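Local coordinates for protein endo-xylogalacturonan hydrolase A (Aspergillus tubingensis, PDB 4C2L) that cleaves the xylose-substituted galacturonic acid backbone of xylogalacturonan in the hairy regions of pectin, as a secreted fungal glycoside hydrolase of family 28, at residues Lys263-Lys268 with Tyr296-Gln301; Asp337-Asn342 with Glu368-Asn373. All coordinates share one frame; numbering follows the deposited sequence.

In the fold
Both contacts lie in one parallel sheet of the right-handed beta-helix that family 28 hydrolases share, and both join strands of successive coils. Contact 1 pairs strand 266-269 with strand 296-301; contact 2, later in the chain, pairs strand 339-344 with strand 368-372. Strands 296-301 and 339-344 are themselves neighbours, so the four follow one another across the sheet in chain order. The contact centres are about 10 Å apart, and Ala297 N probably donates to Val340 O over 2.7 Å. Contact 1 is buried and borders the inferred active site, whereas contact 2 lies away from it, nearer the C-terminal end of the coil stack.

Contact 1: residues Lys263-Lys268 with Tyr296-Gln301; sequences KAAGIK and YAFQIQ. With SO4 (sulfate ion), chain H; SO4 (sulfate ion), chain E.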
ATOM      1  N   LYS A 263      -0.306  -8.636 -10.414  1.00 16.74           N
ATOM      2  CA  LYS A 263      -1.355  -7.989 -11.217  1.00 16.48           C
ATOM      3  C   LYS A 263      -1.018  -6.516 -11.234  1.00 15.73           C
ATOM      4  O   LYS A 263      -0.426  -6.000 -10.283  1.00 16.67           O
ATOM      5  CB  LYS A 263      -2.766  -8.238 -10.650  1.00 16.88           C
ATOM      6  CG  LYS A 263      -3.032  -7.585  -9.291  1.00 17.44           C
ATOM      7  CD  LYS A 263      -4.435  -7.877  -8.775  1.00 18.16           C
ATOM      8  CE  LYS A 263      -4.735  -7.137  -7.470  1.00 19.07           C
ATOM      9  NZ  LYS A 263      -3.976  -7.700  -6.323  1.00 19.61           N
ATOM     10  N   ALA A 264      -1.349  -5.828 -12.318  1.00 14.76           N
ATOM     11  CA  ALA A 264      -1.152  -4.396 -12.356  1.00 14.49           C
ATOM     12  C   ALA A 264      -2.198  -3.727 -11.463  1.00 13.89           C
ATOM     13  O   ALA A 264      -1.918  -2.773 -10.750  1.00 13.47           O
ATOM     14  CB  ALA A 264      -1.257  -3.879 -13.780  1.00 14.67           C
ATOM     15  N   ALA A 265      -3.406  -4.265 -11.492  1.00 13.80           N
ATOM     16  CA  ALA A 265      -4.505  -3.659 -10.745  1.00 13.46           C
ATOM     17  C   ALA A 265      -5.569  -4.693 -10.511  1.00 13.28           C
ATOM     18  O   ALA A 265      -5.669  -5.671 -11.258  1.00 13.44           O
ATOM     19  CB  ALA A 265      -5.079  -2.480 -11.509  1.00 14.17           C
ATOM     20  N   GLY A 266      -6.361  -4.511  -9.457  1.00 12.88           N
ATOM     21  CA  GLY A 266      -7.451  -5.446  -9.248  1.00 12.81           C
ATOM     22  C   GLY A 266      -8.319  -5.148  -8.050  1.00 13.07           C
ATOM     23  O   GLY A 266      -8.101  -4.164  -7.327  1.00 12.49           O
ATOM     24  N   ILE A 267      -9.320  -6.011  -7.888  1.00 12.81           N
ATOM     25  CA  ILE A 267     -10.280  -5.955  -6.790  1.00 13.23           C
ATOM     26  C   ILE A 267     -10.358  -7.345  -6.170  1.00 13.59           C
ATOM     27  O   ILE A 267     -10.448  -8.336  -6.902  1.00 14.14           O
ATOM     28  CB  ILE A 267     -11.682  -5.527  -7.299  1.00 12.95           C
ATOM     29  CG1 ILE A 267     -11.599  -4.122  -7.923  1.00 13.42           C
ATOM     30  CG2 ILE A 267     -12.688  -5.530  -6.136  1.00 13.03           C
ATOM     31  CD1 ILE A 267     -12.841  -3.688  -8.679  1.00 14.29           C
ATOM     32  N   LYS A 268     -10.326  -7.430  -4.834  1.00 13.96           N
ATOM     33  CA  LYS A 268     -10.383  -8.721  -4.153  1.00 15.27           C
ATOM     34  C   LYS A 268     -11.426  -8.669  -3.061  1.00 14.82           C
ATOM     35  O   LYS A 268     -11.334  -7.848  -2.156  1.00 14.01           O
ATOM     36  CB  LYS A 268      -9.069  -9.071  -3.443  1.00 17.72           C
ATOM     37  CG  LYS A 268      -7.787  -8.843  -4.191  1.00 20.93           C
ATOM     38  CD  LYS A 268      -6.636  -9.551  -3.472  1.00 22.09           C
ATOM     39  CE  LYS A 268      -6.385  -9.010  -2.076  1.00 23.16           C
ATOM     40  NZ  LYS A 268      -4.973  -9.254  -1.630  1.00 24.49           N
ATOM     41  N   TYR A 296      -1.020 -10.459 -14.642  1.00 18.56           N
ATOM     42  CA  TYR A 296      -2.290 -10.016 -15.205  1.00 17.94           C
ATOM     43  C   TYR A 296      -2.271  -8.505 -15.273  1.00 17.86           C
ATOM     44  O   TYR A 296      -1.689  -7.839 -14.407  1.00 18.20           O
ATOM     45  CB  TYR A 296      -3.465 -10.413 -14.304  1.00 18.02           C
ATOM     46  CG  TYR A 296      -3.859 -11.869 -14.271  1.00 18.41           C
ATOM     47  CD1 TYR A 296      -4.073 -12.596 -15.447  1.00 18.51           C
ATOM     48  CD2 TYR A 296      -4.103 -12.499 -13.052  1.00 18.23           C
ATOM     49  CE1 TYR A 296      -4.468 -13.926 -15.396  1.00 19.33           C
ATOM     50  CE2 TYR A 296      -4.505 -13.824 -12.993  1.00 19.23           C
ATOM     51  CZ  TYR A 296      -4.689 -14.525 -14.171  1.00 18.86           C
ATOM     52  OH  TYR A 296      -5.084 -15.844 -14.103  1.00 20.02           O
ATOM     53  N   ALA A 297      -2.946  -7.952 -16.274  1.00 15.86           N
ATOM     54  CA  ALA A 297      -3.151  -6.528 -16.352  1.00 15.85           C
ATOM     55  C   ALA A 297      -4.226  -6.118 -15.346  1.00 15.86           C
ATOM     56  O   ALA A 297      -4.126  -5.074 -14.707  1.00 15.91           O
ATOM     57  CB  ALA A 297      -3.575  -6.135 -17.758  1.00 16.55           C
ATOM     58  N   PHE A 298      -5.278  -6.923 -15.250  1.00 15.53           N
ATOM     59  CA  PHE A 298      -6.359  -6.640 -14.299  1.00 15.85           C
ATOM     60  C   PHE A 298      -6.960  -7.921 -13.779  1.00 16.21           C
ATOM     61  O   PHE A 298      -7.048  -8.926 -14.504  1.00 16.50           O
ATOM     62  CB  PHE A 298      -7.442  -5.758 -14.934  1.00 16.35           C
ATOM     63  CG  PHE A 298      -8.290  -5.042 -13.923  1.00 16.85           C
ATOM     64  CD1 PHE A 298      -7.857  -3.843 -13.365  1.00 17.16           C
ATOM     65  CD2 PHE A 298      -9.502  -5.576 -13.496  1.00 17.92           C
ATOM     66  CE1 PHE A 298      -8.623  -3.182 -12.408  1.00 17.88           C
ATOM     67  CE2 PHE A 298     -10.280  -4.912 -12.548  1.00 17.97           C
ATOM     68  CZ  PHE A 298      -9.831  -3.720 -11.995  1.00 17.61           C
ATOM     69  N   GLN A 299      -7.395  -7.904 -12.521  1.00 15.70           N
ATOM     70  CA  GLN A 299      -7.949  -9.107 -11.948  1.00 16.04           C
ATOM     71  C   GLN A 299      -9.068  -8.758 -10.992  1.00 16.43           C
ATOM     72  O   GLN A 299      -8.959  -7.798 -10.233  1.00 16.14           O
ATOM     73  CB  GLN A 299      -6.857  -9.913 -11.232  1.00 16.62           C
ATOM     74  CG  GLN A 299      -7.346 -11.221 -10.643  1.00 17.81           C
ATOM     75  CD  GLN A 299      -6.242 -12.058 -10.038  1.00 19.03           C
ATOM     76  OE1 GLN A 299      -5.116 -11.583  -9.836  1.00 20.02           O
ATOM     77  NE2 GLN A 299      -6.561 -13.311  -9.716  1.00 19.63           N
ATOM     78  N   ILE A 300     -10.155  -9.521 -11.066  1.00 14.98           N
ATOM     79  CA  ILE A 300     -11.177  -9.455 -10.046  1.00 15.13           C
ATOM     80  C   ILE A 300     -11.250 -10.816  -9.386  1.00 15.66           C
ATOM     81  O   ILE A 300     -11.443 -11.849 -10.064  1.00 16.09           O
ATOM     82  CB  ILE A 300     -12.556  -9.070 -10.616  1.00 15.25           C
ATOM     83  CG1 ILE A 300     -12.511  -7.650 -11.215  1.00 15.85           C
ATOM     84  CG2 ILE A 300     -13.608  -9.150  -9.510  1.00 14.53           C
ATOM     85  CD1 ILE A 300     -13.778  -7.276 -11.964  1.00 16.64           C
ATOM     86  N   GLN A 301     -11.103 -10.807  -8.065  1.00 15.11           N
ATOM     87  CA  GLN A 301     -11.236 -12.000  -7.256  1.00 15.55           C
ATOM     88  C   GLN A 301     -12.467 -11.856  -6.396  1.00 15.73           C
ATOM     89  O   GLN A 301     -12.614 -10.859  -5.686  1.00 15.29           O
ATOM     90  CB  GLN A 301      -9.998 -12.192  -6.367  1.00 16.38           C
ATOM     91  CG  GLN A 301      -8.749 -12.584  -7.143  1.00 17.43           C
ATOM     92  CD  GLN A 301      -7.499 -12.445  -6.293  1.00 19.19           C
ATOM     93  OE1 GLN A 301      -7.154 -13.350  -5.530  1.00 22.54           O
ATOM     94  NE2 GLN A 301      -6.833 -11.310  -6.402  1.00 19.10           N
TER
HETATM   95  S   SO4 H1410      -2.416 -11.486  -2.834  1.00 49.04           S
HETATM   96  O1  SO4 H1410      -1.791 -12.827  -2.871  1.00 52.46           O
HETATM   97  O2  SO4 H1410      -3.858 -11.628  -2.553  1.00 48.69           O
HETATM   98  O3  SO4 H1410      -2.235 -10.864  -4.164  1.00 48.50           O
HETATM   99  O4  SO4 H1410      -1.778 -10.623  -1.807  1.00 48.43           O
HETATM  100  S   SO4 E1407      -5.159  -8.766   2.273  1.00 29.69           S
HETATM  101  O1  SO4 E1407      -3.990  -9.328   1.564  1.00 32.74           O
HETATM  102  O2  SO4 E1407      -6.060  -9.886   2.647  1.00 32.70           O
HETATM  103  O3  SO4 E1407      -5.790  -7.817   1.344  1.00 30.45           O
HETATM  104  O4  SO4 E1407      -4.721  -8.109   3.517  1.00 33.01           O
HETATM  105  O   HOH W   1      -4.387 -10.367  -5.857  1.00 27.81           O
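CG of Phe298 is anti to its backbone N (chi1 -159°), and the ring lies beside the chain at Ala265 and Gly266. Gly266 CA stands over one ring face, offset toward the rim, in a CH-pi contact 4.2 Å from the centroid, while Ala265 CB meets the ring at CD1, 3.6 Å away. Ile267 CG1 approaches CZ more loosely, and Phe286 makes an edge-to-face contact with the same ring.

Beside these side chains the backbones run parallel. Gln299 N donates to Ala265 O, and Ile267 N returns a bond to Gln299 O. The nearly straight bond from Gln301 N to Ile267 O (2.8 Å, 176°) completes the ladder.

Polar side chains occupy the face bearing Lys263, Gln299, Lys268 and Gln301. Gln301 lies side by side with Lys268, its NE2 3.4 Å from Lys268 CD. A water accepts from Gln301 NE2 and Lys263 NZ and donates to a sulfate, probably from the crystallisation liquor, whose O2 takes a 2.8 Å bond from Lys268 NZ. Lys263 NZ also binds His233 O and Ser236 OG; ND1 of that histidine is hydrogen-bonded to a sulfate.

Lys268 holds sulfate directly and Lys263 through water; their closeness to His233 and Asp210, the active-site residues inferred by similarity, suggests that both border the substrate cleft on a parallel sheet of the family 28 beta-helix.

Contact 2: residues Asp337-Asn342 with Glu368-Asn373; sequences DPVVAN and EVLCAN
Val339 and Leu370 meet at about a right angle, with Val339 CG1 3.7 Å from Leu370 CG, on parallel strands of successive beta-helix coils, whose pairing is broken by a beta bulge. Val339 CG2 faces Glu368 OE2 at 3.8 Å. Glu368 runs alongside Pro338, and its OE1 touches Pro338 CG at 3.5 Å. On the other face Ala341 CB packs on Val369 CG1 at 4.0 Å; from within the bulge, Val340 CG2 reaches Val369 CG2 at a similar distance.

Three backbone bonds set this register. Glu368 N donates to Pro338 O from above the carbonyl plane, Val340 N gives a 2.8 Å bond to Glu368 O, and Leu370 N binds Ala341 O. Between the last two the pairing slips by one residue: Val339 is opposite Glu368, but Ala341 is opposite Val369. The slip leaves Ala341 N buried and without a polar partner.

Further out, Asp337 OD1 binds Ser364 OG ahead of the cis peptide before Pro338, and the Cys371-Cys382 disulfide ties the second strand to the C-terminal region. CG of Asn342, anti to the backbone N (chi1 -164°), sets the amide beside Leu370; ND2 binds Tyr296 OH, and OD1 accepts from Ser387 N and lies 4.0 Å from Leu370 CB.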
ATOM      1  N   ASP A 337      -0.107 -16.391 -20.117  1.00 22.68           N
ATOM      2  CA  ASP A 337      -0.231 -16.318 -21.566  1.00 23.69           C
ATOM      3  C   ASP A 337      -1.098 -17.493 -22.049  1.00 23.57           C
ATOM      4  O   ASP A 337      -0.801 -18.646 -21.737  1.00 23.60           O
ATOM      5  CB  ASP A 337       1.177 -16.366 -22.177  1.00 23.68           C
ATOM      6  CG  ASP A 337       1.210 -15.952 -23.637  1.00 25.04           C
ATOM      7  OD1 ASP A 337       0.206 -16.153 -24.352  1.00 26.22           O
ATOM      8  OD2 ASP A 337       2.249 -15.411 -24.081  1.00 25.66           O
ATOM      9  N   PRO A 338      -2.177 -17.217 -22.815  1.00 23.02           N
ATOM     10  CA  PRO A 338      -2.622 -15.996 -23.501  1.00 21.75           C
ATOM     11  C   PRO A 338      -3.515 -15.036 -22.690  1.00 21.02           C
ATOM     12  O   PRO A 338      -3.908 -13.986 -23.201  1.00 21.15           O
ATOM     13  CB  PRO A 338      -3.439 -16.559 -24.662  1.00 21.61           C
ATOM     14  CG  PRO A 338      -4.065 -17.778 -24.079  1.00 22.27           C
ATOM     15  CD  PRO A 338      -3.057 -18.361 -23.125  1.00 23.29           C
ATOM     16  N   VAL A 339      -3.814 -15.404 -21.449  1.00 21.14           N
ATOM     17  CA  VAL A 339      -4.734 -14.636 -20.608  1.00 19.76           C
ATOM     18  C   VAL A 339      -4.030 -13.401 -20.040  1.00 20.23           C
ATOM     19  O   VAL A 339      -2.977 -13.527 -19.409  1.00 21.25           O
ATOM     20  CB  VAL A 339      -5.302 -15.513 -19.468  1.00 20.41           C
ATOM     21  CG1 VAL A 339      -6.263 -14.712 -18.596  1.00 19.17           C
ATOM     22  CG2 VAL A 339      -6.003 -16.742 -20.045  1.00 20.08           C
ATOM     23  N   VAL A 340      -4.614 -12.227 -20.269  1.00 18.22           N
ATOM     24  CA  VAL A 340      -4.053 -10.961 -19.764  1.00 18.13           C
ATOM     25  C   VAL A 340      -4.885 -10.372 -18.616  1.00 17.98           C
ATOM     26  O   VAL A 340      -4.452  -9.425 -17.949  1.00 17.84           O
ATOM     27  CB  VAL A 340      -3.902  -9.916 -20.885  1.00 17.98           C
ATOM     28  CG1 VAL A 340      -2.988 -10.446 -21.991  1.00 17.66           C
ATOM     29  CG2 VAL A 340      -5.266  -9.521 -21.454  1.00 18.48           C
ATOM     30  N   ALA A 341      -6.078 -10.923 -18.403  1.00 17.49           N
ATOM     31  CA  ALA A 341      -6.960 -10.464 -17.315  1.00 16.97           C
ATOM     32  C   ALA A 341      -7.894 -11.580 -16.883  1.00 17.54           C
ATOM     33  O   ALA A 341      -8.335 -12.370 -17.708  1.00 17.10           O
ATOM     34  CB  ALA A 341      -7.754  -9.241 -17.752  1.00 17.06           C
ATOM     35  N   ASN A 342      -8.204 -11.633 -15.587  1.00 17.22           N
ATOM     36  CA  ASN A 342      -9.081 -12.656 -15.034  1.00 17.49           C
ATOM     37  C   ASN A 342     -10.142 -11.940 -14.209  1.00 17.29           C
ATOM     38  O   ASN A 342      -9.882 -11.508 -13.082  1.00 16.62           O
ATOM     39  CB  ASN A 342      -8.277 -13.633 -14.160  1.00 18.02           C
ATOM     40  CG  ASN A 342      -9.029 -14.927 -13.868  1.00 19.72           C
ATOM     41  OD1 ASN A 342     -10.263 -14.972 -13.874  1.00 19.45           O
ATOM     42  ND2 ASN A 342      -8.280 -15.997 -13.615  1.00 20.82           N
ATOM     43  N   GLU A 368      -6.331 -12.717 -24.302  1.00 24.17           N
ATOM     44  CA  GLU A 368      -7.542 -13.316 -23.802  1.00 24.16           C
ATOM     45  C   GLU A 368      -7.921 -12.722 -22.437  1.00 22.99           C
ATOM     46  O   GLU A 368      -7.062 -12.488 -21.590  1.00 21.57           O
ATOM     47  CB  GLU A 368      -7.303 -14.810 -23.701  1.00 26.73           C
ATOM     48  CG  GLU A 368      -8.501 -15.671 -23.383  1.00 31.25           C
ATOM     49  CD  GLU A 368      -8.164 -17.146 -23.503  1.00 33.27           C
ATOM     50  OE1 GLU A 368      -7.538 -17.533 -24.515  1.00 36.49           O
ATOM     51  OE2 GLU A 368      -8.514 -17.910 -22.583  1.00 37.90           O
ATOM     52  N   VAL A 369      -9.210 -12.452 -22.255  1.00 20.90           N
ATOM     53  CA  VAL A 369      -9.732 -11.983 -20.973  1.00 20.59           C
ATOM     54  C   VAL A 369     -10.726 -13.029 -20.475  1.00 20.88           C
ATOM     55  O   VAL A 369     -11.764 -13.277 -21.116  1.00 21.38           O
ATOM     56  CB  VAL A 369     -10.398 -10.593 -21.115  1.00 20.34           C
ATOM     57  CG1 VAL A 369     -11.044 -10.151 -19.800  1.00 20.29           C
ATOM     58  CG2 VAL A 369      -9.391  -9.554 -21.595  1.00 20.80           C
ATOM     59  N   LEU A 370     -10.412 -13.657 -19.349  1.00 20.00           N
ATOM     60  CA  LEU A 370     -11.322 -14.610 -18.736  1.00 20.45           C
ATOM     61  C   LEU A 370     -12.367 -13.845 -17.941  1.00 21.15           C
ATOM     62  O   LEU A 370     -12.028 -12.890 -17.238  1.00 19.50           O
ATOM     63  CB  LEU A 370     -10.582 -15.571 -17.811  1.00 21.27           C
ATOM     64  CG  LEU A 370      -9.521 -16.465 -18.460  1.00 22.32           C
ATOM     65  CD1 LEU A 370      -9.022 -17.431 -17.406  1.00 21.73           C
ATOM     66  CD2 LEU A 370     -10.093 -17.206 -19.671  1.00 23.99           C
ATOM     67  N   CYS A 371     -13.635 -14.250 -18.075  1.00 21.35           N
ATOM     68  CA  CYS A 371     -14.734 -13.544 -17.399  1.00 21.51           C
ATOM     69  C   CYS A 371     -15.737 -14.492 -16.773  1.00 21.33           C
ATOM     70  O   CYS A 371     -16.023 -15.565 -17.321  1.00 21.58           O
ATOM     71  CB  CYS A 371     -15.504 -12.667 -18.380  1.00 23.67           C
ATOM     72  SG  CYS A 371     -14.567 -11.396 -19.248  1.00 25.76           S
ATOM     73  N   ALA A 372     -16.270 -14.084 -15.626  1.00 19.24           N
ATOM     74  CA  ALA A 372     -17.466 -14.689 -15.065  1.00 19.34           C
ATOM     75  C   ALA A 372     -18.318 -13.557 -14.511  1.00 18.29           C
ATOM     76  O   ALA A 372     -17.798 -12.664 -13.828  1.00 17.30           O
ATOM     77  CB  ALA A 372     -17.113 -15.679 -13.965  1.00 19.02           C
ATOM     78  N   ASN A 373     -19.612 -13.561 -14.850  1.00 17.35           N
ATOM     79  CA  ASN A 373     -20.572 -12.601 -14.287  1.00 16.18           C
ATOM     80  C   ASN A 373     -20.274 -11.140 -14.629  1.00 15.87           C
ATOM     81  O   ASN A 373     -20.584 -10.237 -13.853  1.00 15.06           O
ATOM     82  CB  ASN A 373     -20.710 -12.794 -12.770  1.00 16.73           C
ATOM     83  CG  ASN A 373     -21.111 -14.198 -12.408  1.00 18.15           C
ATOM     84  OD1 ASN A 373     -22.219 -14.637 -12.749  1.00 18.08           O
ATOM     85  ND2 ASN A 373     -20.221 -14.926 -11.727  1.00 16.82           N
TER